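Local coordinates for epimerase domain-containing protein (Bacillus cereus HuA2-4, PDB 6ZLK), which catalyses the reversible, NAD-dependent interconversion of UDP-glucuronic acid and UDP-galacturonic acid by inverting the configuration at C4 of the sugar, at residues F177-P182 / T216-C221; V239-G244 / T280-S285; M104-L109 / H158-Y163. All blocks are in the same frame, centred on the assembly; numbering follows the deposited sequence.

Contact 1: residues F177-P182 / T216-C221; sequences FTVYGP and TYIDDC. With UGA (uridine-5'-diphosphate-glucuronic acid), chain F.
Thr216 OG1 donates to Phe177 O over 2.6 Å, arriving on a lone pair in the plane of that carbonyl. The hydroxyl lies beside its own backbone N (chi1 -49°), turned to the Phe177 carbonyl; threonine suits the place because its short hydroxyl can bond a main-chain oxygen of the neighbouring strand. The backbones then run on as parallel strands: Thr216 N gives to Thr178 O at 2.9 Å, and Tyr180 N gives to Thr216 O at 3.0 Å, an oxygen that the CA-H of Val179 also approaches. As 218-221 turns into helix, Ile218 N still reaches Tyr180 O, at 2.8 Å.

Tyr180 and Tyr217 lie on one face of the sheet in an edge-to-face pair, ring planes at 67°. Tyr217 presents its CD1 edge, which stands 3.7 Å from CE2 of Tyr180, over that ring's face and toward its rim. Pro182 CD then rests 3.3 Å from Tyr217 OH. Gly181, between Tyr180 and Pro182 in the chain, has phi 137°, and a CB there would run into Ile218 CG2. On the other face the apolar Val179 CG1 meets Ile218 CD1 and Cys221 CB.

Here the parallel strands of a Rossmann-type sheet reach their C-terminal ends, where ligands bind. Thr178 N hydrogen-bonds UGA O'Q, an oxygen of the sugar carboxylate, at 2.6 Å, and Val179 N bonds the nicotinamide amide oxygen O7N of NAD. Helix 299-313 packs against the tyrosine face through Leu299 and Ala305, while helix 11-21 brings Phe11 against Val179 and Ile218, placing strands 171-180 and 212-217 between the two helices.

Contact 2: residues V239-G244 / T280-S285; sequences VINIGG and TWADIS
Asn241 and Ile284 meet the opposing backbones from two directions, the first with an amide and the second with a methyl group. The CB of Asn241 points toward segment 280-285, and its CG lies beside the backbone N (chi1 -65°), which carries the amide to the carbonyl of Asp283. There ND2 donates to Asp283 O over 3.0 Å in a nearly straight bond of 169°. The acceptor sits almost in the amide plane, whereas seen from the carbonyl the donor is tilted 30° from its plane. Tyr130 OH bonds the other end, Asn241 OD1, so both ends of the buried amide are used and its rotation is fixed; an amide suits a site that needs a donor and an acceptor side by side.

Ile284 comes in beside this bond. Its CG2 branch reaches the backbone of Gly243, 3.4 Å from Gly243 N, a buried amide with no polar partner in the model. The small Ala282 presents its CB to the CB of Asn241 at 4.2 Å and to Gly243 CA at 4.3 Å. With no side chain at Gly243, the methyls of Ala282 and Ile284 can both approach the main chain there.

Asp283 shapes the loop: its OD1 accepts from Ser285 N at 2.9 Å, an Asx turn that leads the chain into helix 285-291.

The contact thus pins the loop that follows strand 267-270 to strand 239-242, the neighbour of strand 171-180 in the main sheet. Phe177 of strand 171-180 touches both Asn241 and Ala282, while helix 285-291 packs Leu290 and Leu291 against Ile240 of strand 239-242.

Contact 3: residues M104-L109 / H158-Y163; sequences MVTQQL and HLCHVY
Two neighbouring helices on one side of the Rossmann-type sheet, 96-113 and 148-167, meet here through Thr106 and Gln107 on one and Leu159 and Tyr163 on the other. Segments 104-109 and 158-163 run nearly parallel, with a crossing angle of -18° and axes 9.8 Å apart, and Leu159 points from its helix toward the other. Its CD1 lies 3.9 Å from both N and CB of Gln107, a branched apolar tip laid against the helix backbone. Deeper, toward the sheet, Thr106 CG2 meets Leu159 CB at 4.3 Å. The threonine suits this place because its methyl faces the leucine while OG1 bonds His80 and the carbonyl of Asn102.

Each helix is the crossover of a beta-alpha-beta unit: helix 96-113 joins strand 77-80 to strand 120-126, and helix 148-167 joins strand 120-126 to strand 171-180. In epimerases of this family such a helix pair commonly forms a four-helix bundle with its mate in the dimer, and residues of the second subunit do pack here.

On the side that faces the second subunit, Gln107 and Tyr163 cross obliquely, amide and ring planes 79° apart. With CG of Gln107 turned away from the main-chain nitrogen (chi1 -173°) and the chain bent at chi2, CG comes within 3.6 Å of Tyr163 OH. A water donates to Tyr163 OH at 2.7 Å, in the plane of the ring; its link to Gln107 NE2 is modelled very short and is doubtful in length. The firmer partners are Gly92 O of the second subunit for Gln107 NE2 and Glu111 for Tyr163 OH, and Trp91 of the second subunit stacks edge-to-face with the tyrosine ring.

Along the chain contact 3 closes first, contact 1 follows and contact 2 comes last. Contacts 1 and 2 are close neighbours, centres 12 Å apart, because strands 171-180 and 239-242 lie side by side in the main sheet: Phe177 N probably hydrogen-bonds Ile242 O, and Thr216 OG1 packs against the Gly243-Gly244 peptide. Contact 3 lies apart, its centre about 26 Å from that of contact 1 and 23 Å from that of contact 2, where His161 just touches Val239. Helix 148-167 leads into strand 171-180, and in this way the chain passes directly from the helices packed against the second subunit to the strand end that binds UDP-sugar and NAD.

Contact 1: residues F177-P182 / T216-C221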
loop_
_atom_site.group_PDB
_atom_site.type_symbol
_atom_site.label_atom_id
_atom_site.label_comp_id
_atom_site.label_asym_id
_atom_site.label_seq_id
_atom_site.Cartn_x
_atom_site.Cartn_y
_atom_site.Cartn_z
ATOM N N PHE A 177 16.628 -8.647 -3.478
ATOM C CA PHE A 177 16.323 -10.056 -3.154
ATOM C C PHE A 177 17.299 -10.576 -2.094
ATOM O O PHE A 177 18.560 -10.617 -2.262
ATOM C CB PHE A 177 16.420 -10.901 -4.411
ATOM C CG PHE A 177 15.339 -10.648 -5.437
ATOM C CD1 PHE A 177 15.144 -9.413 -6.032
ATOM C CD2 PHE A 177 14.478 -11.681 -5.746
ATOM C CE1 PHE A 177 14.092 -9.235 -6.913
ATOM C CE2 PHE A 177 13.438 -11.514 -6.657
ATOM C CZ PHE A 177 13.235 -10.275 -7.224
ATOM N N THR A 178 16.721 -11.004 -1.004
ATOM C CA THR A 178 17.329 -11.632 0.189
ATOM C C THR A 178 18.831 -11.363 0.241
ATOM O O THR A 178 19.628 -12.217 -0.134
ATOM C CB THR A 178 16.968 -13.116 0.291
ATOM O OG1 THR A 178 15.545 -13.222 0.092
ATOM C CG2 THR A 178 17.366 -13.612 1.669
ATOM N N VAL A 179 19.182 -10.296 0.939
ATOM C CA VAL A 179 20.614 -9.922 0.992
ATOM C C VAL A 179 21.275 -10.663 2.157
ATOM O O VAL A 179 20.687 -10.786 3.234
ATOM C CB VAL A 179 20.742 -8.395 1.104
ATOM C CG1 VAL A 179 22.185 -7.951 1.149
ATOM C CG2 VAL A 179 19.976 -7.734 -0.039
ATOM N N TYR A 180 22.513 -11.122 1.961
ATOM C CA TYR A 180 23.221 -11.827 3.043
ATOM C C TYR A 180 24.673 -11.363 3.046
ATOM O O TYR A 180 25.147 -10.665 2.129
ATOM C CB TYR A 180 23.042 -13.323 2.886
ATOM C CG TYR A 180 23.947 -13.893 1.833
ATOM C CD1 TYR A 180 23.644 -13.792 0.491
ATOM C CD2 TYR A 180 25.122 -14.522 2.180
ATOM C CE1 TYR A 180 24.496 -14.312 -0.481
ATOM C CE2 TYR A 180 25.985 -15.039 1.237
ATOM C CZ TYR A 180 25.669 -14.961 -0.098
ATOM O OH TYR A 180 26.605 -15.436 -0.967
ATOM N N GLY A 181 25.372 -11.749 4.106
ATOM C CA GLY A 181 26.807 -11.446 4.220
ATOM C C GLY A 181 27.120 -10.982 5.617
ATOM O O GLY A 181 26.258 -10.959 6.504
ATOM N N PRO A 182 28.382 -10.573 5.797
ATOM C CA PRO A 182 28.785 -9.941 7.042
ATOM C C PRO A 182 27.799 -8.837 7.405
ATOM O O PRO A 182 27.397 -8.085 6.497
ATOM C CB PRO A 182 30.193 -9.420 6.707
ATOM C CG PRO A 182 30.677 -10.343 5.651
ATOM C CD PRO A 182 29.443 -10.548 4.797
ATOM N N THR A 216 21.324 -12.564 -2.432
ATOM C CA THR A 216 22.169 -11.492 -2.985
ATOM C C THR A 216 23.274 -11.198 -1.970
ATOM O O THR A 216 23.013 -10.664 -0.916
ATOM C CB THR A 216 21.402 -10.234 -3.375
ATOM O OG1 THR A 216 20.266 -10.605 -4.179
ATOM C CG2 THR A 216 22.317 -9.255 -4.081
ATOM N N TYR A 217 24.517 -11.450 -2.345
ATOM C CA TYR A 217 25.636 -11.135 -1.442
ATOM C C TYR A 217 25.713 -9.619 -1.301
ATOM O O TYR A 217 25.521 -8.831 -2.249
ATOM C CB TYR A 217 26.979 -11.666 -1.962
ATOM C CG TYR A 217 28.058 -11.431 -0.946
ATOM C CD1 TYR A 217 28.023 -12.147 0.250
ATOM C CD2 TYR A 217 29.142 -10.610 -1.198
ATOM C CE1 TYR A 217 28.971 -11.930 1.239
ATOM C CE2 TYR A 217 30.108 -10.401 -0.230
ATOM C CZ TYR A 217 30.054 -11.117 0.948
ATOM O OH TYR A 217 30.976 -10.876 1.932
ATOM N N ILE A 218 25.987 -9.177 -0.078
ATOM C CA ILE A 218 25.946 -7.745 0.266
ATOM C C ILE A 218 26.823 -6.920 -0.684
ATOM O O ILE A 218 26.383 -5.843 -1.098
ATOM C CB ILE A 218 26.337 -7.555 1.735
ATOM C CG1 ILE A 218 26.283 -6.087 2.133
ATOM C CG2 ILE A 218 27.713 -8.162 2.044
ATOM C CD1 ILE A 218 24.941 -5.384 2.004
ATOM N N ASP A 219 28.047 -7.359 -1.015
ATOM C CA ASP A 219 28.910 -6.568 -1.937
ATOM C C ASP A 219 28.276 -6.467 -3.331
ATOM O O ASP A 219 28.475 -5.356 -3.952
ATOM C CB ASP A 219 30.318 -7.111 -2.051
ATOM C CG ASP A 219 31.112 -7.045 -0.770
ATOM O OD1 ASP A 219 30.665 -6.385 0.182
ATOM O OD2 ASP A 219 32.201 -7.671 -0.760
ATOM N N ASP A 220 27.531 -7.460 -3.772
ATOM C CA ASP A 220 26.812 -7.373 -5.064
ATOM C C ASP A 220 25.728 -6.306 -4.955
ATOM O O ASP A 220 25.603 -5.448 -5.835
ATOM C CB ASP A 220 26.351 -8.747 -5.509
ATOM C CG ASP A 220 27.463 -9.628 -6.082
ATOM O OD1 ASP A 220 28.349 -9.036 -6.796
ATOM O OD2 ASP A 220 27.412 -10.874 -5.892
ATOM N N CYS A 221 24.894 -6.459 -3.924
ATOM C CA CYS A 221 23.822 -5.509 -3.607
ATOM C C CYS A 221 24.383 -4.072 -3.647
ATOM O O CYS A 221 23.815 -3.171 -4.278
ATOM C CB CYS A 221 23.264 -5.858 -2.236
ATOM S SG CYS A 221 22.137 -4.581 -1.616
HETATM C "C1'" UGA F . 14.714 -11.048 3.489
HETATM C "C2'" UGA F . 14.716 -9.858 4.437
HETATM O "O2'" UGA F . 14.468 -10.354 5.747
HETATM C "C3'" UGA F . 13.667 -8.831 4.086
HETATM O "O3'" UGA F . 13.932 -7.667 4.873
HETATM C "C4'" UGA F . 13.676 -8.483 2.607
HETATM O "O4'" UGA F . 12.546 -7.647 2.326
HETATM C "C5'" UGA F . 13.611 -9.767 1.764
HETATM O "O5'" UGA F . 14.688 -10.633 2.135
HETATM C "C6'" UGA F . 13.672 -9.593 0.237
HETATM O "O'P" UGA F . 13.112 -8.662 -0.295
HETATM O "O'Q" UGA F . 14.230 -10.423 -0.428
HETATM P PB UGA F . 13.622 -13.437 3.519
HETATM O O1B UGA F . 13.764 -13.788 2.099
HETATM O O2B UGA F . 12.483 -13.938 4.333
HETATM O O3B UGA F . 13.619 -11.866 3.845
HETATM O O3A UGA F . 15.011 -13.821 4.205
HETATM P PA UGA F . 15.506 -14.756 5.400
HETATM O O1A UGA F . 14.979 -14.207 6.653
HETATM O O2A UGA F . 16.957 -14.931 5.215
HETATM O O5D UGA F . 14.740 -16.141 5.093
HETATM C C5D UGA F . 14.983 -16.924 3.941
HETATM C C4D UGA F . 14.309 -18.249 4.129
HETATM O O4D UGA F . 14.810 -18.906 5.319
HETATM C C3D UGA F . 12.788 -18.179 4.297
HETATM O O3D UGA F . 12.278 -19.125 3.354
HETATM C C2D UGA F . 12.531 -18.591 5.748
HETATM O O2D UGA F . 11.442 -19.496 5.829
HETATM C C1D UGA F . 13.752 -19.436 6.088
HETATM N N1 UGA F . 14.153 -19.398 7.502
HETATM C C6 UGA F . 14.405 -18.217 8.144
HETATM C C2 UGA F . 14.403 -20.627 8.097
HETATM O O2 UGA F . 14.174 -21.702 7.556
HETATM N N3 UGA F . 14.919 -20.545 9.351
HETATM C C4 UGA F . 15.195 -19.401 10.062
HETATM O O4 UGA F . 15.625 -19.520 11.206
HETATM C C5 UGA F . 14.890 -18.166 9.389
#

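Contact 2: residues V239-G244 / T280-S285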
loop_
_atom_site.group_PDB
_atom_site.type_symbol
_atom_site.label_atom_id
_atom_site.label_comp_id
_atom_site.label_asym_id
_atom_site.label_seq_id
_atom_site.Cartn_x
_atom_site.Cartn_y
_atom_site.Cartn_z
ATOM N N VAL A 239 11.776 0.840 -12.051
ATOM C CA VAL A 239 11.908 -0.199 -10.998
ATOM C C VAL A 239 12.931 -1.214 -11.487
ATOM O O VAL A 239 12.792 -1.722 -12.613
ATOM C CB VAL A 239 10.565 -0.859 -10.699
ATOM C CG1 VAL A 239 10.700 -1.953 -9.651
ATOM C CG2 VAL A 239 9.552 0.204 -10.274
ATOM N N ILE A 240 13.906 -1.561 -10.657
ATOM C CA ILE A 240 15.048 -2.415 -11.043
ATOM C C ILE A 240 15.242 -3.491 -9.970
ATOM O O ILE A 240 15.551 -3.101 -8.821
ATOM C CB ILE A 240 16.338 -1.586 -11.232
ATOM C CG1 ILE A 240 16.108 -0.391 -12.179
ATOM C CG2 ILE A 240 17.451 -2.512 -11.678
ATOM C CD1 ILE A 240 17.349 0.493 -12.374
ATOM N N ASN A 241 15.101 -4.745 -10.336
ATOM C CA ASN A 241 15.484 -5.892 -9.457
ATOM C C ASN A 241 17.011 -5.943 -9.285
ATOM O O ASN A 241 17.793 -5.834 -10.281
ATOM C CB ASN A 241 15.091 -7.230 -10.025
ATOM C CG ASN A 241 13.597 -7.424 -10.131
ATOM O OD1 ASN A 241 12.834 -6.894 -9.356
ATOM N ND2 ASN A 241 13.192 -8.216 -11.114
ATOM N N ILE A 242 17.464 -6.138 -8.052
ATOM C CA ILE A 242 18.881 -6.390 -7.707
ATOM C C ILE A 242 18.921 -7.761 -7.019
ATOM O O ILE A 242 18.426 -7.867 -5.873
ATOM C CB ILE A 242 19.432 -5.284 -6.784
ATOM C CG1 ILE A 242 19.280 -3.886 -7.407
ATOM C CG2 ILE A 242 20.868 -5.571 -6.373
ATOM C CD1 ILE A 242 20.063 -3.711 -8.677
ATOM N N GLY A 243 19.386 -8.782 -7.727
ATOM C CA GLY A 243 19.424 -10.171 -7.284
ATOM C C GLY A 243 20.804 -10.753 -7.371
ATOM O O GLY A 243 21.746 -10.057 -7.781
ATOM N N GLY A 244 20.893 -11.990 -6.926
ATOM C CA GLY A 244 22.181 -12.586 -6.638
ATOM C C GLY A 244 22.710 -13.429 -7.752
ATOM O O GLY A 244 22.032 -13.654 -8.796
ATOM N N THR A 280 11.814 -17.275 -4.518
ATOM C CA THR A 280 12.102 -15.967 -5.139
ATOM C C THR A 280 13.193 -16.228 -6.177
ATOM O O THR A 280 14.114 -17.009 -5.951
ATOM C CB THR A 280 12.444 -14.865 -4.141
ATOM O OG1 THR A 280 13.760 -15.048 -3.619
ATOM C CG2 THR A 280 11.439 -14.713 -3.029
ATOM N N TRP A 281 13.075 -15.542 -7.296
ATOM C CA TRP A 281 14.005 -15.683 -8.427
ATOM C C TRP A 281 13.901 -14.401 -9.248
ATOM O O TRP A 281 12.807 -14.163 -9.730
ATOM C CB TRP A 281 13.640 -16.946 -9.202
ATOM C CG TRP A 281 14.560 -17.270 -10.338
ATOM C CD1 TRP A 281 15.735 -16.672 -10.680
ATOM C CD2 TRP A 281 14.311 -18.272 -11.336
ATOM N NE1 TRP A 281 16.238 -17.238 -11.827
ATOM C CE2 TRP A 281 15.383 -18.221 -12.245
ATOM C CE3 TRP A 281 13.276 -19.192 -11.538
ATOM C CZ2 TRP A 281 15.453 -19.087 -13.343
ATOM C CZ3 TRP A 281 13.338 -20.034 -12.629
ATOM C CH2 TRP A 281 14.408 -19.962 -13.524
ATOM N N ALA A 282 14.913 -13.546 -9.209
ATOM C CA ALA A 282 14.880 -12.262 -9.937
ATOM C C ALA A 282 15.276 -12.489 -11.395
ATOM O O ALA A 282 16.261 -13.159 -11.679
ATOM C CB ALA A 282 15.803 -11.267 -9.306
ATOM N N ASP A 283 14.576 -11.817 -12.301
ATOM C CA ASP A 283 15.136 -11.486 -13.618
ATOM C C ASP A 283 15.912 -10.179 -13.394
ATOM O O ASP A 283 15.269 -9.117 -13.087
ATOM C CB ASP A 283 14.001 -11.258 -14.612
ATOM C CG ASP A 283 14.469 -11.015 -16.027
ATOM O OD1 ASP A 283 15.634 -10.632 -16.208
ATOM O OD2 ASP A 283 13.634 -11.235 -16.953
ATOM N N ILE A 284 17.224 -10.243 -13.504
ATOM C CA ILE A 284 18.090 -9.061 -13.294
ATOM C C ILE A 284 18.547 -8.518 -14.653
ATOM O O ILE A 284 19.507 -7.792 -14.685
ATOM C CB ILE A 284 19.248 -9.416 -12.351
ATOM C CG1 ILE A 284 20.056 -10.624 -12.843
ATOM C CG2 ILE A 284 18.716 -9.618 -10.940
ATOM C CD1 ILE A 284 21.346 -10.873 -12.075
ATOM N N SER A 285 17.890 -8.888 -15.762
ATOM C CA SER A 285 18.226 -8.324 -17.096
ATOM C C SER A 285 18.145 -6.801 -17.175
ATOM O O SER A 285 19.041 -6.180 -17.783
ATOM C CB SER A 285 17.300 -8.965 -18.133
ATOM O OG SER A 285 17.325 -10.362 -17.961
#

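Contact 3: residues M104-L109 / H158-Y163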
loop_
_atom_site.group_PDB
_atom_site.type_symbol
_atom_site.label_atom_id
_atom_site.label_comp_id
_atom_site.label_asym_id
_atom_site.label_seq_id
_atom_site.Cartn_x
_atom_site.Cartn_y
_atom_site.Cartn_z
ATOM N N MET A 104 4.420 6.090 6.154
ATOM C CA MET A 104 4.397 7.512 6.574
ATOM C C MET A 104 5.788 8.132 6.388
ATOM O O MET A 104 5.895 9.261 5.888
ATOM C CB MET A 104 3.944 7.709 8.027
ATOM C CG MET A 104 2.491 7.501 8.243
ATOM S SD MET A 104 1.505 8.729 7.368
ATOM C CE MET A 104 2.328 10.288 7.595
ATOM N N VAL A 105 6.862 7.431 6.713
ATOM C CA VAL A 105 8.230 7.969 6.531
ATOM C C VAL A 105 8.480 8.278 5.052
ATOM O O VAL A 105 9.050 9.304 4.719
ATOM C CB VAL A 105 9.251 6.967 7.104
ATOM C CG1 VAL A 105 10.634 7.175 6.542
ATOM C CG2 VAL A 105 9.297 7.119 8.610
ATOM N N THR A 106 8.076 7.386 4.179
ATOM C CA THR A 106 8.329 7.564 2.744
ATOM C C THR A 106 7.540 8.785 2.255
ATOM O O THR A 106 8.110 9.621 1.534
ATOM C CB THR A 106 7.973 6.302 1.960
ATOM O OG1 THR A 106 8.806 5.213 2.388
ATOM C CG2 THR A 106 8.171 6.462 0.476
ATOM N N GLN A 107 6.302 8.895 2.678
ATOM C CA GLN A 107 5.494 10.069 2.268
ATOM C C GLN A 107 6.179 11.348 2.764
ATOM O O GLN A 107 6.226 12.337 2.003
ATOM C CB GLN A 107 4.060 9.968 2.759
ATOM C CG GLN A 107 3.183 11.082 2.206
ATOM C CD GLN A 107 2.852 12.136 3.220
ATOM O OE1 GLN A 107 3.389 12.151 4.317
ATOM N NE2 GLN A 107 1.983 13.057 2.814
ATOM N N GLN A 108 6.606 11.397 4.010
ATOM C CA GLN A 108 7.198 12.642 4.535
ATOM C C GLN A 108 8.481 13.005 3.762
ATOM O O GLN A 108 8.720 14.205 3.493
ATOM C CB GLN A 108 7.501 12.506 6.025
ATOM C CG GLN A 108 6.250 12.451 6.893
ATOM C CD GLN A 108 6.516 13.060 8.262
ATOM O OE1 GLN A 108 7.649 13.291 8.675
ATOM N NE2 GLN A 108 5.457 13.285 9.016
ATOM N N LEU A 109 9.326 12.036 3.485
ATOM C CA LEU A 109 10.548 12.289 2.680
ATOM C C LEU A 109 10.160 12.832 1.310
ATOM O O LEU A 109 10.737 13.832 0.902
ATOM C CB LEU A 109 11.382 11.034 2.542
ATOM C CG LEU A 109 12.115 10.618 3.800
ATOM C CD1 LEU A 109 12.688 9.258 3.573
ATOM C CD2 LEU A 109 13.245 11.603 4.145
ATOM N N HIS A 158 4.538 2.789 -4.434
ATOM C CA HIS A 158 3.416 3.518 -5.077
ATOM C C HIS A 158 3.547 4.998 -4.726
ATOM O O HIS A 158 3.262 5.864 -5.592
ATOM C CB HIS A 158 2.067 2.919 -4.627
ATOM C CG HIS A 158 1.788 1.558 -5.201
ATOM N ND1 HIS A 158 1.056 0.636 -4.510
ATOM C CD2 HIS A 158 2.084 1.002 -6.373
ATOM C CE1 HIS A 158 0.888 -0.423 -5.263
ATOM N NE2 HIS A 158 1.525 -0.244 -6.395
ATOM N N LEU A 159 3.864 5.348 -3.478
ATOM C CA LEU A 159 4.051 6.757 -3.116
ATOM C C LEU A 159 5.136 7.392 -3.991
ATOM O O LEU A 159 4.964 8.506 -4.488
ATOM C CB LEU A 159 4.442 6.867 -1.640
ATOM C CG LEU A 159 3.281 6.687 -0.676
ATOM C CD1 LEU A 159 3.807 6.577 0.751
ATOM C CD2 LEU A 159 2.290 7.824 -0.815
ATOM N N CYS A 160 6.248 6.703 -4.219
ATOM C CA CYS A 160 7.294 7.205 -5.132
ATOM C C CYS A 160 6.672 7.518 -6.503
ATOM O O CYS A 160 6.923 8.631 -6.995
ATOM C CB CYS A 160 8.454 6.234 -5.308
ATOM S SG CYS A 160 9.469 6.050 -3.812
ATOM N N HIS A 161 5.861 6.614 -7.062
ATOM C CA HIS A 161 5.281 6.911 -8.387
ATOM C C HIS A 161 4.339 8.110 -8.278
ATOM O O HIS A 161 4.289 8.890 -9.250
ATOM C CB HIS A 161 4.554 5.714 -8.948
ATOM C CG HIS A 161 5.478 4.600 -9.281
ATOM N ND1 HIS A 161 6.470 4.753 -10.257
ATOM C CD2 HIS A 161 5.558 3.337 -8.826
ATOM C CE1 HIS A 161 7.134 3.602 -10.344
ATOM N NE2 HIS A 161 6.573 2.723 -9.507
ATOM N N VAL A 162 3.563 8.261 -7.201
ATOM C CA VAL A 162 2.663 9.430 -7.070
ATOM C C VAL A 162 3.474 10.710 -7.105
ATOM O O VAL A 162 3.114 11.634 -7.812
ATOM C CB VAL A 162 1.839 9.319 -5.776
ATOM C CG1 VAL A 162 1.211 10.640 -5.403
ATOM C CG2 VAL A 162 0.829 8.168 -5.914
ATOM N N TYR A 163 4.591 10.775 -6.408
ATOM C CA TYR A 163 5.342 12.032 -6.281
ATOM C C TYR A 163 6.185 12.288 -7.532
ATOM O O TYR A 163 6.389 13.457 -7.882
ATOM C CB TYR A 163 6.114 12.018 -4.972
ATOM C CG TYR A 163 5.218 12.344 -3.816
ATOM C CD1 TYR A 163 4.412 11.390 -3.221
ATOM C CD2 TYR A 163 5.159 13.636 -3.313
ATOM C CE1 TYR A 163 3.570 11.709 -2.172
ATOM C CE2 TYR A 163 4.350 13.965 -2.241
ATOM C CZ TYR A 163 3.506 13.016 -1.711
ATOM O OH TYR A 163 2.679 13.217 -0.657
HETATM O O HOH W 1 0.506 12.638 0.836
#